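Local atomic coordinates of mitogen-activated protein kinase, putative (Map kinase-like protein) (Leishmania major, PDB entry 3PG1), a protein that probably catalyses ATP-dependent phosphorylation of serine and threonine residues in other proteins, as a member of the MAP kinase family. Residues Ile136-Tyr141 with Tyr319-Asp325; Leu214-Trp218 with Arg308-Ala314; Val76-Arg81 with Ile352-Glu356; Ser34-Cys39 with Ile51-Thr57. The contacts are given in a common frame with arbitrary orientation. Residues are numbered along the deposited sequence.

Contact 1: Ile136-Tyr141 with Tyr319-Asp325; sequences IQYFMY and YFESLFD
In the helical C-terminal lobe of the protein kinase fold, a looping segment leans on one side of a long helix. I136-Y141 is regular helix within 133-152, the αE helix of kinases. Y319-F320 end a 3-10 segment, and the chain then turns: F320 O accepts from L323 N and from F324 N, both at 2.8 Å. F324 (phi/psi -62/138) leads on in extended form. The CA atoms come closest at Q137 and F320, 6.8 Å apart. I136 starts the contact, its CG2 3.5 Å from Y319 OH. Q137 lays its CG over the face of the Y319 ring, a CH-pi contact 4.3 Å from the centroid. Y138 points away, but its CA is 3.8 Å from L323 CD1. M140 CB lies 3.8 Å from F320 CZ, at the edge of that ring; M140 also touches M227 of helix 214-229 and M300 of helix 291-300. Y141, with chi1 t, contributes most. Its ring is oblique to that of F320 (m rotamer), centroids 5.5 Å apart and planes at 49°. L323 CB sits over the Y141 face in a CH-pi contact, 4.2 Å from the centroid. The Y141 hydroxyl hydrogen-bonds D328, and D325 N donates to Y141 OH at 3.2 Å.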
# COMPACT_ATOMS: atom_id res chain seq x y z
N ILE A 136 -5.69 13.77 -12.83
CA ILE A 136 -5.67 12.28 -12.93
C ILE A 136 -4.36 11.79 -13.53
O ILE A 136 -3.81 10.79 -13.07
CB ILE A 136 -6.92 11.69 -13.67
CG1 ILE A 136 -8.22 12.11 -12.93
CG2 ILE A 136 -6.83 10.11 -13.80
CD1 ILE A 136 -9.55 11.88 -13.69
N GLN A 137 -3.91 12.43 -14.61
CA GLN A 137 -2.69 12.01 -15.29
C GLN A 137 -1.50 12.15 -14.33
O GLN A 137 -0.64 11.26 -14.23
CB GLN A 137 -2.50 12.85 -16.57
CG GLN A 137 -1.27 12.40 -17.38
CD GLN A 137 -0.66 13.50 -18.23
OE1 GLN A 137 -0.14 13.26 -19.32
NE2 GLN A 137 -0.71 14.73 -17.77
N TYR A 138 -1.46 13.28 -13.62
CA TYR A 138 -0.37 13.57 -12.68
C TYR A 138 -0.34 12.55 -11.54
O TYR A 138 0.72 11.97 -11.26
CB TYR A 138 -0.49 15.01 -12.15
CG TYR A 138 0.70 15.40 -11.31
CD1 TYR A 138 1.90 15.78 -11.91
CD2 TYR A 138 0.63 15.39 -9.92
CE1 TYR A 138 2.99 16.18 -11.14
CE2 TYR A 138 1.72 15.80 -9.14
CZ TYR A 138 2.89 16.19 -9.76
OH TYR A 138 3.99 16.50 -9.01
N PHE A 139 -1.47 12.36 -10.85
CA PHE A 139 -1.60 11.39 -9.75
C PHE A 139 -1.22 10.00 -10.20
O PHE A 139 -0.47 9.31 -9.50
CB PHE A 139 -3.06 11.36 -9.18
CG PHE A 139 -3.54 12.58 -8.42
CD1 PHE A 139 -2.65 13.42 -7.76
CD2 PHE A 139 -4.89 12.91 -8.39
CE1 PHE A 139 -3.11 14.56 -7.09
CE2 PHE A 139 -5.34 14.05 -7.71
CZ PHE A 139 -4.45 14.86 -7.06
N MET A 140 -1.76 9.55 -11.35
CA MET A 140 -1.48 8.21 -11.90
C MET A 140 0.01 8.03 -12.21
O MET A 140 0.56 6.96 -11.95
CB MET A 140 -2.31 7.93 -13.17
CG MET A 140 -3.81 7.61 -12.87
SD MET A 140 -4.01 6.34 -11.55
CE MET A 140 -3.13 4.94 -12.23
N TYR A 141 0.65 9.09 -12.73
CA TYR A 141 2.08 9.00 -13.06
C TYR A 141 2.86 8.67 -11.76
O TYR A 141 3.70 7.78 -11.76
CB TYR A 141 2.59 10.31 -13.75
CG TYR A 141 4.02 10.20 -14.28
CD1 TYR A 141 4.34 9.31 -15.30
CD2 TYR A 141 5.04 10.98 -13.74
CE1 TYR A 141 5.66 9.19 -15.78
CE2 TYR A 141 6.35 10.90 -14.24
CZ TYR A 141 6.66 9.98 -15.24
OH TYR A 141 7.95 9.87 -15.72
N TYR A 319 -0.39 7.98 -22.84
CA TYR A 319 -1.17 8.68 -21.82
C TYR A 319 -0.30 9.61 -20.95
O TYR A 319 -0.74 10.68 -20.56
CB TYR A 319 -1.93 7.67 -20.93
CG TYR A 319 -2.72 8.32 -19.81
CD1 TYR A 319 -3.85 9.10 -20.08
CD2 TYR A 319 -2.28 8.23 -18.49
CE1 TYR A 319 -4.53 9.76 -19.06
CE2 TYR A 319 -3.01 8.82 -17.45
CZ TYR A 319 -4.12 9.59 -17.74
OH TYR A 319 -4.85 10.16 -16.73
N PHE A 320 0.94 9.17 -20.64
CA PHE A 320 1.88 9.96 -19.82
C PHE A 320 2.88 10.72 -20.63
O PHE A 320 3.80 11.28 -20.04
CB PHE A 320 2.66 9.03 -18.85
CG PHE A 320 1.74 8.37 -17.87
CD1 PHE A 320 1.53 6.99 -17.91
CD2 PHE A 320 1.03 9.13 -16.93
CE1 PHE A 320 0.68 6.38 -16.99
CE2 PHE A 320 0.20 8.51 -16.00
CZ PHE A 320 0.02 7.14 -16.03
N GLU A 321 2.72 10.78 -21.96
CA GLU A 321 3.70 11.46 -22.84
C GLU A 321 4.18 12.82 -22.36
O GLU A 321 5.40 13.06 -22.36
CB GLU A 321 3.22 11.57 -24.30
CG GLU A 321 4.36 11.82 -25.28
CD GLU A 321 3.99 11.60 -26.74
OE1 GLU A 321 3.73 10.44 -27.14
OE2 GLU A 321 3.94 12.61 -27.48
N SER A 322 3.27 13.69 -21.93
CA SER A 322 3.62 15.06 -21.48
C SER A 322 4.38 15.11 -20.13
O SER A 322 4.91 16.15 -19.77
CB SER A 322 2.38 15.95 -21.41
OG SER A 322 1.50 15.49 -20.39
N LEU A 323 4.43 13.98 -19.40
CA LEU A 323 5.04 13.94 -18.08
C LEU A 323 6.25 13.05 -18.00
O LEU A 323 7.11 13.25 -17.13
CB LEU A 323 4.02 13.40 -17.06
CG LEU A 323 2.68 14.19 -16.83
CD1 LEU A 323 1.91 13.56 -15.67
CD2 LEU A 323 2.90 15.68 -16.51
N PHE A 324 6.27 12.02 -18.85
CA PHE A 324 7.28 10.98 -18.82
C PHE A 324 8.68 11.43 -19.07
O PHE A 324 8.96 12.22 -19.98
CB PHE A 324 6.90 9.80 -19.74
CG PHE A 324 7.92 8.69 -19.82
CD1 PHE A 324 8.02 7.75 -18.81
CD2 PHE A 324 8.80 8.62 -20.90
CE1 PHE A 324 8.99 6.74 -18.87
CE2 PHE A 324 9.77 7.62 -20.95
CZ PHE A 324 9.82 6.65 -19.95
N ASP A 325 9.58 10.88 -18.28
CA ASP A 325 11.02 11.06 -18.44
C ASP A 325 11.63 9.68 -18.13
O ASP A 325 11.35 9.14 -17.07
CB ASP A 325 11.59 12.12 -17.49
CG ASP A 325 12.98 12.51 -17.89
OD1 ASP A 325 13.24 13.69 -18.03
OD2 ASP A 325 13.82 11.61 -18.06

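Contact 2: Leu214-Trp218 with Arg308-Ala314; sequences LVDMW and RISTEQA
This is a buried contact in the core of the kinase C-terminal lobe, between the N-terminal part of helix 214-229, the αF helix, and the chain entering helix 311-315. V215-W218 is helical. R308-S310 is extended, with psi of 135° to 164°, and T311-A314 is helix. S310 is its N-cap: S310 OG accepts from Q313 N at 3.3 Å. CA atoms are nearest for L214 with S310 and for M217 with T311, both 7.0 Å. R308 (chi1 t, chi2 t, chi3 m) reaches αF. R308 NH1 donates to L214 O at 2.9 Å, and W218 CB lies over one face of the guanidinium. M217 (m, m, m) fills the space beside it: M217 CG is 3.4 Å from I309 O, M217 SD 3.5 Å from T311 CG2, and M217 CE 3.6 Å from A314 CB. D216 accepts from H157 N and R158 N of the HRD catalytic loop, as αF aspartates do in this family. R308 also forms a salt bridge with E203 of the APE motif, as in other protein kinases. The buried charge of R308 is thus met by a carboxylate and backbone oxygens, tying αF to the end of the activation segment.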
# COMPACT_ATOMS: atom_id res chain seq x y z
N LEU A 214 2.02 -8.04 -10.80
CA LEU A 214 0.87 -7.61 -11.63
C LEU A 214 -0.45 -7.40 -10.92
O LEU A 214 -1.29 -6.64 -11.41
CB LEU A 214 0.70 -8.54 -12.83
CG LEU A 214 1.83 -8.21 -13.82
CD1 LEU A 214 2.19 -9.36 -14.61
CD2 LEU A 214 1.50 -6.91 -14.60
N VAL A 215 -0.59 -7.97 -9.71
CA VAL A 215 -1.82 -7.66 -8.94
C VAL A 215 -1.94 -6.13 -8.68
O VAL A 215 -3.05 -5.58 -8.62
CB VAL A 215 -1.97 -8.48 -7.63
CG1 VAL A 215 -1.97 -9.98 -7.91
CG2 VAL A 215 -0.96 -8.07 -6.56
N ASP A 216 -0.78 -5.46 -8.49
CA ASP A 216 -0.77 -4.02 -8.22
C ASP A 216 -1.22 -3.20 -9.40
O ASP A 216 -1.79 -2.12 -9.20
CB ASP A 216 0.61 -3.52 -7.73
CG ASP A 216 1.01 -4.09 -6.38
OD1 ASP A 216 2.22 -4.09 -6.08
OD2 ASP A 216 0.10 -4.51 -5.61
N MET A 217 -0.95 -3.69 -10.63
CA MET A 217 -1.34 -3.02 -11.87
C MET A 217 -2.87 -3.03 -12.00
O MET A 217 -3.45 -2.05 -12.48
CB MET A 217 -0.64 -3.65 -13.10
CG MET A 217 0.82 -3.24 -13.23
SD MET A 217 1.09 -1.45 -13.10
CE MET A 217 0.32 -0.89 -14.61
N TRP A 218 -3.52 -4.12 -11.54
CA TRP A 218 -4.98 -4.23 -11.54
C TRP A 218 -5.55 -3.19 -10.57
O TRP A 218 -6.48 -2.47 -10.94
CB TRP A 218 -5.45 -5.63 -11.09
CG TRP A 218 -6.97 -5.69 -11.05
CD1 TRP A 218 -7.79 -5.36 -10.00
CD2 TRP A 218 -7.83 -6.10 -12.11
NE1 TRP A 218 -9.10 -5.56 -10.35
CE2 TRP A 218 -9.16 -6.02 -11.64
CE3 TRP A 218 -7.60 -6.55 -13.43
CZ2 TRP A 218 -10.26 -6.31 -12.45
CZ3 TRP A 218 -8.68 -6.92 -14.20
CH2 TRP A 218 -10.00 -6.75 -13.74
N ARG A 308 -1.48 -8.55 -18.83
CA ARG A 308 -1.63 -7.26 -18.11
C ARG A 308 -0.38 -6.39 -18.27
O ARG A 308 0.78 -6.86 -18.17
CB ARG A 308 -2.02 -7.49 -16.64
CG ARG A 308 -2.62 -6.21 -15.96
CD ARG A 308 -3.04 -6.50 -14.51
NE ARG A 308 -3.99 -7.64 -14.48
CZ ARG A 308 -4.04 -8.60 -13.55
NH1 ARG A 308 -3.24 -8.53 -12.49
NH2 ARG A 308 -4.93 -9.58 -13.64
N ILE A 309 -0.61 -5.12 -18.56
CA ILE A 309 0.49 -4.19 -18.87
C ILE A 309 1.43 -4.04 -17.64
O ILE A 309 0.95 -3.97 -16.53
CB ILE A 309 -0.04 -2.83 -19.40
CG1 ILE A 309 1.11 -1.95 -20.02
CG2 ILE A 309 -0.79 -2.04 -18.28
CD1 ILE A 309 0.58 -0.66 -20.78
N SER A 310 2.75 -4.07 -17.86
CA SER A 310 3.73 -3.93 -16.79
C SER A 310 3.84 -2.46 -16.35
O SER A 310 3.37 -1.58 -17.08
CB SER A 310 5.09 -4.45 -17.25
OG SER A 310 5.57 -3.62 -18.31
N THR A 311 4.44 -2.17 -15.17
CA THR A 311 4.59 -0.75 -14.76
C THR A 311 5.40 0.03 -15.75
O THR A 311 5.06 1.19 -16.05
CB THR A 311 5.29 -0.55 -13.40
OG1 THR A 311 6.54 -1.21 -13.47
CG2 THR A 311 4.50 -1.02 -12.27
N GLU A 312 6.50 -0.57 -16.26
CA GLU A 312 7.30 0.19 -17.21
C GLU A 312 6.52 0.51 -18.48
O GLU A 312 6.55 1.65 -18.94
CB GLU A 312 8.66 -0.48 -17.52
CG GLU A 312 9.39 0.24 -18.63
CD GLU A 312 10.77 -0.23 -19.08
OE1 GLU A 312 11.12 -1.40 -18.86
OE2 GLU A 312 11.41 0.55 -19.81
N GLN A 313 5.82 -0.46 -19.05
CA GLN A 313 5.07 -0.20 -20.28
C GLN A 313 3.89 0.80 -20.05
O GLN A 313 3.55 1.58 -20.95
CB GLN A 313 4.57 -1.52 -20.91
CG GLN A 313 5.70 -2.39 -21.53
CD GLN A 313 6.00 -1.96 -22.96
OE1 GLN A 313 5.14 -1.41 -23.65
NE2 GLN A 313 7.23 -2.16 -23.44
N ALA A 314 3.29 0.79 -18.84
CA ALA A 314 2.19 1.73 -18.50
C ALA A 314 2.81 3.13 -18.42
O ALA A 314 2.27 4.06 -18.97
CB ALA A 314 1.62 1.36 -17.14

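Contact 3: Val76-Arg81 with Ile352-Glu356; sequences VLREIR and IFTAE
R81 and E356 form a salt bridge between two helices that run nearly parallel. V76-R81 lies in helix 70-85, the αC helix of the kinase N-terminal lobe, and I352-E356 in helix 346-360 near the C terminus. The axes come within 10.9 Å and cross at +17°. CA atoms are nearest for L77 with F353 and for R81 with E356, both 7.0 Å. R81 NE donates to E356 OE2 at 2.9 Å, and R81 NH1 hydrogen-bonds H338 O. E356 (chi1 m, chi2 m) has its other oxygen occupied too: a water donates to E356 OE1 at 3.1 Å and to R81 O at 2.7 Å, while N84 ND2 bonds OE1 as well. The rest of the contact is apolar. L77 (t, p) places CD1 over the F353 face, a CH-pi contact 3.6 Å from the centroid. L77 CD1 also meets I352 CG2 at 3.9 Å, and I80 CG2 lies 4.3 Å from F353 CE2. V76, I80 and F353 all rest on L109 of strand 108-114. A C-terminal helix returning to the N-terminal lobe is a MAP kinase feature. Here a charge pair, a shared water and a wedged aromatic ring fix it to αC.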
# COMPACT_ATOMS: atom_id res chain seq x y z
N VAL A 76 7.04 -7.03 13.20
CA VAL A 76 7.38 -5.60 13.30
C VAL A 76 8.74 -5.29 12.64
O VAL A 76 8.87 -4.26 11.97
CB VAL A 76 7.23 -5.03 14.75
CG1 VAL A 76 7.32 -3.51 14.75
CG2 VAL A 76 5.91 -5.46 15.37
N LEU A 77 9.74 -6.20 12.80
CA LEU A 77 11.06 -6.04 12.20
C LEU A 77 10.94 -5.99 10.67
O LEU A 77 11.58 -5.15 10.03
CB LEU A 77 12.03 -7.16 12.63
CG LEU A 77 13.47 -7.03 12.10
CD1 LEU A 77 14.12 -5.72 12.53
CD2 LEU A 77 14.31 -8.23 12.50
N ARG A 78 10.08 -6.86 10.09
CA ARG A 78 9.85 -6.87 8.65
C ARG A 78 9.18 -5.56 8.17
O ARG A 78 9.59 -5.02 7.14
CB ARG A 78 9.03 -8.09 8.23
CG ARG A 78 9.13 -8.33 6.71
CD ARG A 78 8.47 -9.60 6.23
NE ARG A 78 8.75 -9.82 4.81
CZ ARG A 78 8.06 -9.27 3.81
NH1 ARG A 78 7.03 -8.47 4.06
NH2 ARG A 78 8.39 -9.53 2.55
N GLU A 79 8.19 -5.05 8.92
CA GLU A 79 7.52 -3.79 8.57
C GLU A 79 8.53 -2.64 8.58
O GLU A 79 8.50 -1.76 7.73
CB GLU A 79 6.39 -3.49 9.56
CG GLU A 79 5.22 -4.46 9.52
CD GLU A 79 4.04 -4.10 10.41
OE1 GLU A 79 4.06 -3.01 11.03
OE2 GLU A 79 3.09 -4.91 10.47
N ILE A 80 9.42 -2.65 9.57
CA ILE A 80 10.46 -1.64 9.76
C ILE A 80 11.53 -1.71 8.70
O ILE A 80 11.91 -0.67 8.14
CB ILE A 80 10.98 -1.70 11.24
CG1 ILE A 80 10.22 -0.72 12.11
CG2 ILE A 80 12.50 -1.54 11.40
CD1 ILE A 80 8.75 -1.05 12.30
N ARG A 81 12.04 -2.90 8.43
CA ARG A 81 13.06 -3.12 7.41
C ARG A 81 12.57 -2.66 6.03
O ARG A 81 13.33 -2.03 5.30
CB ARG A 81 13.49 -4.60 7.38
CG ARG A 81 14.41 -4.98 8.59
CD ARG A 81 15.53 -5.94 8.23
NE ARG A 81 16.18 -5.52 6.98
CZ ARG A 81 16.36 -6.30 5.93
NH1 ARG A 81 16.05 -7.59 5.99
NH2 ARG A 81 16.90 -5.82 4.82
N ILE A 352 19.30 -6.60 14.95
CA ILE A 352 18.87 -6.10 13.63
C ILE A 352 18.18 -4.74 13.79
O ILE A 352 18.44 -3.86 12.97
CB ILE A 352 18.06 -7.13 12.78
CG1 ILE A 352 18.81 -8.48 12.65
CG2 ILE A 352 17.71 -6.56 11.37
CD1 ILE A 352 17.93 -9.66 12.16
N PHE A 353 17.37 -4.54 14.86
CA PHE A 353 16.72 -3.25 15.14
C PHE A 353 17.78 -2.18 15.38
O PHE A 353 17.69 -1.09 14.80
CB PHE A 353 15.75 -3.33 16.33
CG PHE A 353 14.40 -3.94 16.04
CD1 PHE A 353 14.07 -5.21 16.51
CD2 PHE A 353 13.44 -3.24 15.32
CE1 PHE A 353 12.82 -5.77 16.26
CE2 PHE A 353 12.18 -3.79 15.07
CZ PHE A 353 11.87 -5.05 15.56
N THR A 354 18.83 -2.52 16.18
CA THR A 354 19.97 -1.64 16.47
C THR A 354 20.72 -1.33 15.17
O THR A 354 21.06 -0.17 14.93
CB THR A 354 20.86 -2.25 17.57
OG1 THR A 354 20.05 -2.68 18.66
CG2 THR A 354 21.91 -1.27 18.08
N ALA A 355 20.91 -2.36 14.31
CA ALA A 355 21.55 -2.24 13.00
C ALA A 355 20.70 -1.40 12.04
O ALA A 355 21.25 -0.64 11.24
CB ALA A 355 21.80 -3.61 12.40
N GLU A 356 19.35 -1.52 12.14
CA GLU A 356 18.41 -0.76 11.31
C GLU A 356 18.37 0.70 11.75
O GLU A 356 18.22 1.57 10.90
CB GLU A 356 17.00 -1.38 11.31
CG GLU A 356 16.86 -2.63 10.45
CD GLU A 356 17.03 -2.44 8.95
OE1 GLU A 356 16.58 -1.40 8.42
OE2 GLU A 356 17.61 -3.34 8.30
O HOH W 1 15.99 -2.17 5.49

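Contact 4: Ser34-Cys39 with Ile51-Thr57; sequences SYGAVC and IKRVFNT
Strands 36-39 and 51-54 are the antiparallel second and third strands of the kinase N-terminal lobe, axes 4.6 Å apart at 159°. A37 with R53 and C39 with I51 are hydrogen-bonded pairs; V38 with K52 is the non-hydrogen-bonded pair between them, CA atoms 4.4 Å apart. A37 N to R53 O is 3.2 Å, R53 N to A37 O 2.9 Å, C39 N to I51 O 3.0 Å and I51 N to C39 O 2.7 Å. V38 (t) and K52 share one face, with V38 CG2 4.1 Å from K52 CG. K52, the lysine of the VAIK motif, is fully extended, every chi near t. A37, C39 (m), I51 (m, t) and R53 lie on the other face. S34-G36 belongs to the glycine-rich loop. Y35 has a positive phi of 95° and chi1 m, which brings Y35 CE1 to 3.5 Å from T57 CG2. A CB on G36 would clash with K52 CE. Strand 25-33 flanks 36-39, and strand 108-114 flanks 51-54. Helix 7-19 packs on the A37 and C39 face, where R53 forms a salt bridge with E16; on the other, K52 makes a weak, long ion pair with E79 of αC.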
# COMPACT_ATOMS: atom_id res chain seq x y z
N SER A 34 -4.33 -2.97 18.64
CA SER A 34 -3.36 -3.93 19.17
C SER A 34 -2.08 -3.81 18.32
O SER A 34 -2.18 -3.65 17.10
CB SER A 34 -3.91 -5.35 19.11
OG SER A 34 -4.06 -5.81 17.78
N TYR A 35 -0.91 -3.82 18.99
CA TYR A 35 0.45 -3.70 18.41
C TYR A 35 1.07 -2.29 18.39
O TYR A 35 2.29 -2.17 18.28
CB TYR A 35 0.68 -4.51 17.11
CG TYR A 35 0.22 -5.95 17.22
CD1 TYR A 35 0.75 -6.79 18.20
CD2 TYR A 35 -0.76 -6.46 16.39
CE1 TYR A 35 0.30 -8.10 18.34
CE2 TYR A 35 -1.21 -7.78 16.51
CZ TYR A 35 -0.67 -8.59 17.49
OH TYR A 35 -1.09 -9.90 17.62
N GLY A 36 0.24 -1.26 18.55
CA GLY A 36 0.73 0.12 18.58
C GLY A 36 -0.33 1.21 18.60
O GLY A 36 -1.46 1.00 18.17
N ALA A 37 0.08 2.39 19.07
CA ALA A 37 -0.75 3.59 19.14
C ALA A 37 -0.08 4.70 18.33
O ALA A 37 1.15 4.80 18.32
CB ALA A 37 -0.91 4.03 20.59
N VAL A 38 -0.87 5.52 17.63
CA VAL A 38 -0.36 6.61 16.80
C VAL A 38 -0.84 7.96 17.34
O VAL A 38 -2.02 8.12 17.64
CB VAL A 38 -0.71 6.43 15.29
CG1 VAL A 38 0.05 7.43 14.42
CG2 VAL A 38 -0.44 5.00 14.81
N CYS A 39 0.10 8.92 17.45
CA CYS A 39 -0.18 10.28 17.87
C CYS A 39 0.34 11.26 16.84
O CYS A 39 1.41 11.06 16.28
CB CYS A 39 0.42 10.57 19.24
SG CYS A 39 -0.58 9.97 20.63
N ILE A 51 3.55 9.80 15.16
CA ILE A 51 4.46 9.06 16.04
C ILE A 51 3.80 7.79 16.57
O ILE A 51 2.88 7.86 17.41
CB ILE A 51 5.10 9.93 17.14
CG1 ILE A 51 5.82 11.18 16.54
CG2 ILE A 51 6.06 9.09 18.00
CD1 ILE A 51 5.88 12.41 17.46
N LYS A 52 4.27 6.64 16.07
CA LYS A 52 3.80 5.32 16.46
C LYS A 52 4.67 4.77 17.58
O LYS A 52 5.90 4.80 17.48
CB LYS A 52 3.77 4.36 15.25
CG LYS A 52 3.05 3.04 15.53
CD LYS A 52 3.07 2.14 14.30
CE LYS A 52 2.74 0.70 14.60
NZ LYS A 52 2.86 -0.16 13.39
N ARG A 53 4.02 4.28 18.64
CA ARG A 53 4.65 3.71 19.83
C ARG A 53 4.26 2.23 19.91
O ARG A 53 3.09 1.92 20.09
CB ARG A 53 4.19 4.49 21.08
CG ARG A 53 4.82 4.07 22.40
CD ARG A 53 3.99 4.66 23.53
NE ARG A 53 4.46 4.26 24.86
CZ ARG A 53 3.87 3.34 25.62
NH1 ARG A 53 2.81 2.67 25.17
NH2 ARG A 53 4.34 3.08 26.84
N VAL A 54 5.25 1.34 19.75
CA VAL A 54 5.09 -0.12 19.79
C VAL A 54 5.61 -0.59 21.16
O VAL A 54 6.80 -0.47 21.44
CB VAL A 54 5.84 -0.81 18.62
CG1 VAL A 54 5.74 -2.33 18.70
CG2 VAL A 54 5.36 -0.31 17.25
N PHE A 55 4.70 -1.11 22.01
CA PHE A 55 5.05 -1.59 23.34
C PHE A 55 4.40 -2.96 23.66
O PHE A 55 5.06 -4.00 23.49
CB PHE A 55 4.78 -0.51 24.42
CG PHE A 55 5.00 -0.91 25.87
CD1 PHE A 55 6.15 -1.58 26.26
CD2 PHE A 55 4.08 -0.54 26.85
CE1 PHE A 55 6.36 -1.92 27.60
CE2 PHE A 55 4.29 -0.88 28.19
CZ PHE A 55 5.44 -1.56 28.56
N ASN A 56 3.14 -2.95 24.10
CA ASN A 56 2.42 -4.17 24.49
C ASN A 56 1.17 -4.48 23.67
O ASN A 56 0.73 -3.68 22.83
CB ASN A 56 2.14 -4.16 25.99
CG ASN A 56 3.37 -4.31 26.86
OD1 ASN A 56 4.47 -4.62 26.40
ND2 ASN A 56 3.21 -4.10 28.16
N THR A 57 0.61 -5.68 23.92
CA THR A 57 -0.60 -6.22 23.31
C THR A 57 -1.16 -7.32 24.23
O THR A 57 -0.42 -7.88 25.04
CB THR A 57 -0.34 -6.73 21.87
OG1 THR A 57 -1.58 -7.10 21.28
CG2 THR A 57 0.66 -7.90 21.82

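From the N terminus, contact 4 closes first, a short loop within the β-sheet of the N-terminal lobe that ends before any other contact opens. Contact 3 opens next, on the αC helix, and closes only near the C terminus. Contact 1 opens and closes within that span, and contact 2 within contact 1, so three loops sit one inside another and none cross. Contacts 1 and 2 belong to the C-terminal lobe and touch, with A314 O 3.2 Å from F320 CD1. Contacts 3 and 4 touch in the N-terminal lobe through the long, weak E79-K52 pair. Contact 3 thus brings the chain back to the lobe where it began.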